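Local coordinates for protein 3-oxo-tetronate kinase (Cupriavidus necator, PDB 5DMH) that phosphorylates 3-oxo-tetronate at its 4-position with ATP, as a two-domain kinase of the four-carbon acid sugar family, at residues 42-47 with 80-85; 46-51 with 58-63; 189-194 with 228-233. All blocks are in the same frame, centred on the assembly; numbering follows the deposited sequence.

Interaction 1. Residues 42-47 with 80-85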
# COMPACT_ATOMS: atom_id res chain seq x y z
N THR A 42 -3.95 -0.66 -0.61
CA THR A 42 -3.51 0.17 -1.73
C THR A 42 -2.03 -0.16 -2.07
O THR A 42 -1.67 -0.27 -3.23
CB THR A 42 -3.60 1.66 -1.42
OG1 THR A 42 -2.78 1.95 -0.29
CG2 THR A 42 -5.04 2.10 -1.14
N GLY A 43 -1.23 -0.36 -1.02
CA GLY A 43 0.16 -0.76 -1.18
C GLY A 43 0.36 -2.09 -1.90
O GLY A 43 1.28 -2.24 -2.71
N ALA A 44 -0.50 -3.06 -1.62
CA ALA A 44 -0.51 -4.29 -2.38
C ALA A 44 -0.68 -4.02 -3.90
O ALA A 44 0.03 -4.60 -4.72
CB ALA A 44 -1.62 -5.20 -1.87
N THR A 45 -1.64 -3.16 -4.28
CA THR A 45 -1.85 -2.88 -5.70
C THR A 45 -0.66 -2.13 -6.32
O THR A 45 -0.31 -2.37 -7.47
CB THR A 45 -3.19 -2.12 -6.03
OG1 THR A 45 -3.06 -0.73 -5.73
CG2 THR A 45 -4.40 -2.73 -5.32
N ASP A 46 -0.07 -1.23 -5.55
CA ASP A 46 1.11 -0.44 -5.93
C ASP A 46 2.25 -1.39 -6.26
O ASP A 46 2.78 -1.39 -7.36
CB ASP A 46 1.46 0.49 -4.76
CG ASP A 46 2.72 1.32 -4.97
OD1 ASP A 46 3.29 1.37 -6.09
OD2 ASP A 46 3.15 1.96 -3.97
N LEU A 47 2.61 -2.24 -5.30
CA LEU A 47 3.61 -3.29 -5.55
C LEU A 47 3.28 -4.20 -6.75
O LEU A 47 4.13 -4.41 -7.62
CB LEU A 47 3.78 -4.12 -4.29
CG LEU A 47 4.71 -5.34 -4.44
CD1 LEU A 47 6.10 -4.90 -4.88
CD2 LEU A 47 4.76 -6.08 -3.14
N VAL A 80 0.96 -11.43 -4.23
CA VAL A 80 0.93 -10.33 -3.27
C VAL A 80 -0.25 -10.50 -2.32
O VAL A 80 -1.40 -10.37 -2.73
CB VAL A 80 0.81 -8.93 -3.94
CG1 VAL A 80 0.75 -7.83 -2.87
CG2 VAL A 80 2.00 -8.67 -4.89
N VAL A 81 0.06 -10.79 -1.06
CA VAL A 81 -0.97 -10.90 -0.03
C VAL A 81 -1.25 -9.54 0.62
O VAL A 81 -0.39 -8.95 1.27
CB VAL A 81 -0.56 -11.95 1.04
CG1 VAL A 81 -1.62 -12.03 2.15
CG2 VAL A 81 -0.31 -13.31 0.41
N ALA A 82 -2.47 -9.05 0.45
CA ALA A 82 -2.92 -7.82 1.06
C ALA A 82 -3.43 -8.04 2.49
O ALA A 82 -4.37 -8.82 2.72
CB ALA A 82 -4.01 -7.21 0.21
N LEU A 83 -2.79 -7.39 3.45
CA LEU A 83 -3.23 -7.36 4.84
C LEU A 83 -3.68 -5.94 5.23
O LEU A 83 -3.22 -4.97 4.62
CB LEU A 83 -2.10 -7.78 5.78
CG LEU A 83 -1.45 -9.13 5.55
CD1 LEU A 83 -0.35 -9.40 6.58
CD2 LEU A 83 -2.50 -10.26 5.52
N LYS A 84 -4.52 -5.83 6.27
CA LYS A 84 -4.88 -4.53 6.83
C LYS A 84 -4.17 -4.43 8.17
O LYS A 84 -4.78 -4.46 9.24
CB LYS A 84 -6.42 -4.42 6.99
CG LYS A 84 -6.91 -3.01 7.29
CD LYS A 84 -8.43 -2.95 7.55
CE LYS A 84 -8.93 -1.55 7.71
NZ LYS A 84 -8.42 -0.85 8.93
N SER A 85 -2.83 -4.37 8.13
CA SER A 85 -2.02 -4.64 9.32
C SER A 85 -1.10 -3.48 9.68
O SER A 85 -0.24 -3.60 10.56
CB SER A 85 -1.15 -5.86 9.06
OG SER A 85 -0.37 -5.63 7.89
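Ala44 and Ala82 mark the closest backbone approach, with CA of Ala44 5.5 Å from CA of Ala82, where helix segment 42-47 runs nearly antiparallel to strand 80-82 at 165° with an axis separation of 8.0 Å. The close spacing is consistent with alanine on both sides. The methyl of Ala44 points at the strand and is received by two of its residues: Ala44 CB is 3.7 Å from Val80 CG1 and 3.8 Å from Ala82 CB. Val80 turns both of its branches to the helix. CG1 stands opposite the backbone N (chi1 178°) and meets Ala44, whereas CG2 reaches one turn further along to Leu47, whose CD2 is 4.2 Å from Val80 CG2. These two branched side chains meet at a slant, and the whole interface is apolar. This helix-on-strand packing belongs to the alpha/beta architecture of the sugar-binding domain, in which a helix lies over parallel strands: strand 78-82 is flanked by 34-38 and 58-62, and the same helix residues also touch Cys36, Ala38 and Gln60 on those neighbours. Val81, which points away from the helix, packs against helix 90-106. Within the helix, the carbonyl O of Thr42 accepts the hydroxyl OG1 of Thr45 at 2.9 Å, on a lone pair in the carbonyl plane, as well as the amide N of Asp46 at 3.0 Å, so two donors grip one oxygen. Beyond the strand the chain turns toward the nucleotide side, where Lys84 NZ forms salt bridges with Glu370 and Glu394, two residues inferred to bind ATP.

Interaction 2. Residues 46-51 with 58-63; sequences DLANTL and TVQTIG
Ala48 and Leu51, one helical turn apart, meet the two branches of Thr58 where helix 41-53 lies on the first residues of strand 58-62, at the alpha/beta layer interface of the sugar-binding domain. The short axes are 8.7 Å apart and run almost antiparallel, at 170°. Thr58 directs its methyl and its hydroxyl to different helix residues. With OG1 beside the backbone N and opposite the carbonyl carbon (chi1 -60°), CG2 is placed over the methyl of Ala48, 3.6 Å from Ala48 CB. The hydroxyl lies alongside the base of Leu51, with Thr58 OG1 3.5 Å from Leu51 CB. Thr58 is partly exposed, and a hydrogen bond to the carbonyl O of Met56, just before the strand, satisfies its hydroxyl beside the Leu51 carbon. Leu51 itself extends on toward Leu34 and Cys36 of strand 34-38, which means that the helix spans more than one strand. Two residues along from Thr58, Gln60 leans its extended chain toward the helix. Its amide packs beside Ala44 and Thr45 of the same helix and touches Ala48 more loosely, Gln60 OE1 being 4.5 Å from Ala48 CB. Where the strand gives way to a turn, the hydroxyl OG1 of Thr61 donates to the carbonyl O of Gly63 at 2.8 Å, nearly in line with the C=O bond.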
# COMPACT_ATOMS: atom_id res chain seq x y z
N ASP A 46 -0.07 -1.23 -5.55
CA ASP A 46 1.11 -0.44 -5.93
C ASP A 46 2.25 -1.39 -6.26
O ASP A 46 2.78 -1.39 -7.36
CB ASP A 46 1.46 0.49 -4.76
CG ASP A 46 2.72 1.32 -4.97
OD1 ASP A 46 3.29 1.37 -6.09
OD2 ASP A 46 3.15 1.96 -3.97
N LEU A 47 2.61 -2.24 -5.30
CA LEU A 47 3.61 -3.29 -5.55
C LEU A 47 3.28 -4.20 -6.75
O LEU A 47 4.13 -4.41 -7.62
CB LEU A 47 3.78 -4.12 -4.29
CG LEU A 47 4.71 -5.34 -4.44
CD1 LEU A 47 6.10 -4.90 -4.88
CD2 LEU A 47 4.76 -6.08 -3.14
N ALA A 48 2.07 -4.74 -6.81
CA ALA A 48 1.71 -5.61 -7.91
C ALA A 48 1.84 -4.86 -9.24
O ALA A 48 2.29 -5.42 -10.22
CB ALA A 48 0.32 -6.19 -7.73
N ASN A 49 1.46 -3.59 -9.27
CA ASN A 49 1.62 -2.79 -10.48
C ASN A 49 3.08 -2.76 -10.96
O ASN A 49 3.36 -2.97 -12.14
CB ASN A 49 1.11 -1.37 -10.22
CG ASN A 49 1.25 -0.44 -11.42
OD1 ASN A 49 0.68 -0.68 -12.50
ND2 ASN A 49 2.02 0.62 -11.24
N THR A 50 3.98 -2.47 -10.04
CA THR A 50 5.40 -2.45 -10.34
C THR A 50 5.91 -3.79 -10.82
O THR A 50 6.67 -3.86 -11.79
CB THR A 50 6.23 -1.94 -9.13
OG1 THR A 50 6.04 -0.52 -9.05
CG2 THR A 50 7.71 -2.24 -9.34
N LEU A 51 5.47 -4.87 -10.18
CA LEU A 51 5.88 -6.20 -10.63
C LEU A 51 5.35 -6.54 -12.03
O LEU A 51 6.10 -7.03 -12.88
CB LEU A 51 5.44 -7.25 -9.62
CG LEU A 51 6.19 -7.16 -8.30
CD1 LEU A 51 5.50 -8.06 -7.28
CD2 LEU A 51 7.64 -7.55 -8.48
N THR A 58 1.32 -11.35 -11.89
CA THR A 58 1.09 -11.19 -10.47
C THR A 58 -0.37 -11.35 -10.13
O THR A 58 -1.22 -10.86 -10.85
CB THR A 58 1.57 -9.82 -10.00
OG1 THR A 58 2.97 -9.69 -10.25
CG2 THR A 58 1.32 -9.61 -8.49
N VAL A 59 -0.65 -12.06 -9.03
CA VAL A 59 -2.00 -12.13 -8.47
C VAL A 59 -2.00 -11.55 -7.06
O VAL A 59 -1.12 -11.85 -6.25
CB VAL A 59 -2.54 -13.57 -8.46
CG1 VAL A 59 -3.81 -13.66 -7.60
CG2 VAL A 59 -2.82 -14.05 -9.90
N GLN A 60 -2.96 -10.67 -6.78
CA GLN A 60 -3.12 -10.11 -5.45
C GLN A 60 -4.26 -10.84 -4.76
O GLN A 60 -5.36 -10.95 -5.32
CB GLN A 60 -3.43 -8.61 -5.51
CG GLN A 60 -3.85 -8.05 -4.17
CD GLN A 60 -3.86 -6.55 -4.16
OE1 GLN A 60 -3.15 -5.92 -4.94
NE2 GLN A 60 -4.65 -5.97 -3.27
N THR A 61 -4.00 -11.35 -3.56
CA THR A 61 -5.04 -12.00 -2.78
C THR A 61 -5.40 -11.10 -1.61
O THR A 61 -4.58 -10.35 -1.12
CB THR A 61 -4.58 -13.38 -2.22
OG1 THR A 61 -3.50 -13.19 -1.30
CG2 THR A 61 -4.16 -14.30 -3.35
N ILE A 62 -6.66 -11.17 -1.20
CA ILE A 62 -7.11 -10.42 -0.06
C ILE A 62 -7.01 -11.38 1.10
O ILE A 62 -7.79 -12.32 1.20
CB ILE A 62 -8.56 -9.91 -0.25
CG1 ILE A 62 -8.67 -9.07 -1.50
CG2 ILE A 62 -8.99 -9.09 0.95
CD1 ILE A 62 -7.66 -7.91 -1.57
N GLY A 63 -5.98 -11.21 1.93
CA GLY A 63 -5.63 -12.21 2.91
C GLY A 63 -5.32 -13.52 2.23
O GLY A 63 -4.89 -13.55 1.05

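Interaction 3. Residues 189-194 with 228-233; sequences RVLQRQ and MAIADA
Leu191 drives one methyl, CD2, onto two residues of strand 228-231, and this methyl accounts for every close contact across the interface. Leu191 CD2 is 3.7 Å from Ile230 CD1 and 3.8 Å from CG of Met228, a selenomethionine in the crystal. The selenium is also close, at 3.9 Å from Leu191 CD2, so the methyl rests against the middle of the Met228 chain instead of its terminal carbon. Orientation separates the two partners. The Leu191 side chain lies roughly perpendicular to that of Met228, whereas Leu191 and Ile230 lie antiparallel, side by side, overlapping at their terminal methyls, CD2 and CD1. With CG set opposite the backbone N (chi1 -176°), Leu191 bridges a wide backbone separation: the nearest CA pair, Leu191 CA and Ile230 CA, is 8.3 Å apart. Met228 and Ile230 both point at the helix, and Ala229 between them points away, as expected for an extended strand. Ile128 of helix 128-139 also touches Leu191, and Ala146 of strand 144-147 touches both Leu191 and Ile230. Arg193 forms salt bridges with Asp184 and Asp124. Strand 228-231 runs parallel to its neighbours 199-202 and 144-147, and a leucine from a short helix set into the face of such strands is the hydrophobic layer packing of an alpha/beta domain.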
# COMPACT_ATOMS: atom_id res chain seq x y z
N ARG A 189 16.84 6.01 13.04
CA ARG A 189 16.35 6.26 14.40
C ARG A 189 14.89 5.78 14.57
O ARG A 189 14.56 5.10 15.53
CB ARG A 189 16.49 7.75 14.71
CG ARG A 189 16.11 8.22 16.10
CD ARG A 189 16.69 9.62 16.34
NE ARG A 189 16.20 10.59 15.37
CZ ARG A 189 16.80 11.75 15.06
NH1 ARG A 189 17.94 12.11 15.65
NH2 ARG A 189 16.26 12.57 14.17
N VAL A 190 14.05 6.09 13.60
CA VAL A 190 12.64 5.68 13.63
C VAL A 190 12.53 4.15 13.68
O VAL A 190 11.82 3.60 14.51
CB VAL A 190 11.87 6.25 12.42
CG1 VAL A 190 10.47 5.64 12.29
CG2 VAL A 190 11.79 7.78 12.50
N LEU A 191 13.22 3.46 12.78
CA LEU A 191 13.13 2.01 12.72
C LEU A 191 13.73 1.38 13.98
O LEU A 191 13.17 0.39 14.52
CB LEU A 191 13.83 1.48 11.46
CG LEU A 191 13.73 -0.04 11.20
CD1 LEU A 191 12.29 -0.56 11.30
CD2 LEU A 191 14.31 -0.34 9.84
N GLN A 192 14.85 1.91 14.45
CA GLN A 192 15.50 1.37 15.66
C GLN A 192 14.52 1.39 16.83
O GLN A 192 14.48 0.46 17.64
CB GLN A 192 16.79 2.13 16.01
CG GLN A 192 17.59 1.50 17.15
CD GLN A 192 18.00 0.08 16.87
OE1 GLN A 192 19.05 -0.17 16.28
NE2 GLN A 192 17.16 -0.88 17.27
N ARG A 193 13.67 2.41 16.90
CA ARG A 193 12.77 2.55 18.05
C ARG A 193 11.72 1.45 18.13
O ARG A 193 11.19 1.14 19.21
CB ARG A 193 12.10 3.91 18.06
CG ARG A 193 12.98 4.98 18.64
CD ARG A 193 12.18 6.19 19.05
NE ARG A 193 11.89 7.02 17.90
CZ ARG A 193 12.54 8.13 17.57
NH1 ARG A 193 13.54 8.59 18.32
NH2 ARG A 193 12.18 8.80 16.47
N GLN A 194 11.42 0.86 16.99
CA GLN A 194 10.43 -0.19 16.92
C GLN A 194 11.07 -1.56 16.62
O GLN A 194 10.39 -2.50 16.21
CB GLN A 194 9.37 0.17 15.89
CG GLN A 194 9.87 0.41 14.50
CD GLN A 194 8.76 0.80 13.54
OE1 GLN A 194 7.98 -0.03 13.13
NE2 GLN A 194 8.73 2.07 13.14
N MSE A 228 19.13 -5.17 10.23
CA MSE A 228 18.32 -4.49 9.24
C MSE A 228 18.95 -3.14 8.92
O MSE A 228 19.29 -2.38 9.82
CB MSE A 228 16.88 -4.30 9.76
CG MSE A 228 15.98 -3.59 8.81
SE MSE A 228 14.10 -4.19 9.15
CE MSE A 228 14.18 -4.45 11.01
N ALA A 229 19.10 -2.84 7.64
CA ALA A 229 19.70 -1.57 7.22
C ALA A 229 18.72 -0.76 6.40
O ALA A 229 18.18 -1.27 5.40
CB ALA A 229 20.96 -1.81 6.40
N ILE A 230 18.52 0.48 6.80
CA ILE A 230 17.88 1.47 5.94
C ILE A 230 18.77 1.56 4.70
O ILE A 230 19.97 1.64 4.84
CB ILE A 230 17.81 2.83 6.63
CG1 ILE A 230 16.94 2.79 7.89
CG2 ILE A 230 17.30 3.89 5.66
CD1 ILE A 230 15.51 2.36 7.66
N ALA A 231 18.20 1.49 3.50
CA ALA A 231 19.00 1.65 2.28
C ALA A 231 18.70 2.98 1.60
O ALA A 231 17.55 3.26 1.24
CB ALA A 231 18.75 0.52 1.31
N ASP A 232 19.76 3.78 1.41
CA ASP A 232 19.65 5.02 0.66
C ASP A 232 19.31 4.74 -0.82
O ASP A 232 19.72 3.74 -1.42
CB ASP A 232 20.95 5.86 0.73
CG ASP A 232 21.16 6.58 2.06
OD1 ASP A 232 20.23 6.63 2.91
OD2 ASP A 232 22.30 7.10 2.25
N ALA A 233 18.59 5.66 -1.44
CA ALA A 233 18.31 5.57 -2.86
C ALA A 233 17.87 6.95 -3.31
O ALA A 233 16.88 7.49 -2.80
CB ALA A 233 17.22 4.56 -3.15

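In the fold
Interactions 1 and 2 are two parts of one interface: both use helix 41-53, share Asp46 and Leu47, and reach the neighbouring strands 78-82 and 58-62, which backbone hydrogen bonds of Val80 with Val59 and Thr61 join. Their centres are about 7 Å apart. Interaction 3, its centre about 21 Å from that of interaction 1, uses another helix and strand, 187-193 and 228-231, about 19 Å from the chain centre. All three are buried contacts without hydrogen bonds across them, though Thr58 of interaction 2 is partly exposed. Interaction 1 is purely aliphatic and nearest the chain centre, interaction 2 admits a threonine hydroxyl and a glutamine amide, and interaction 3 relies on one leucine methyl.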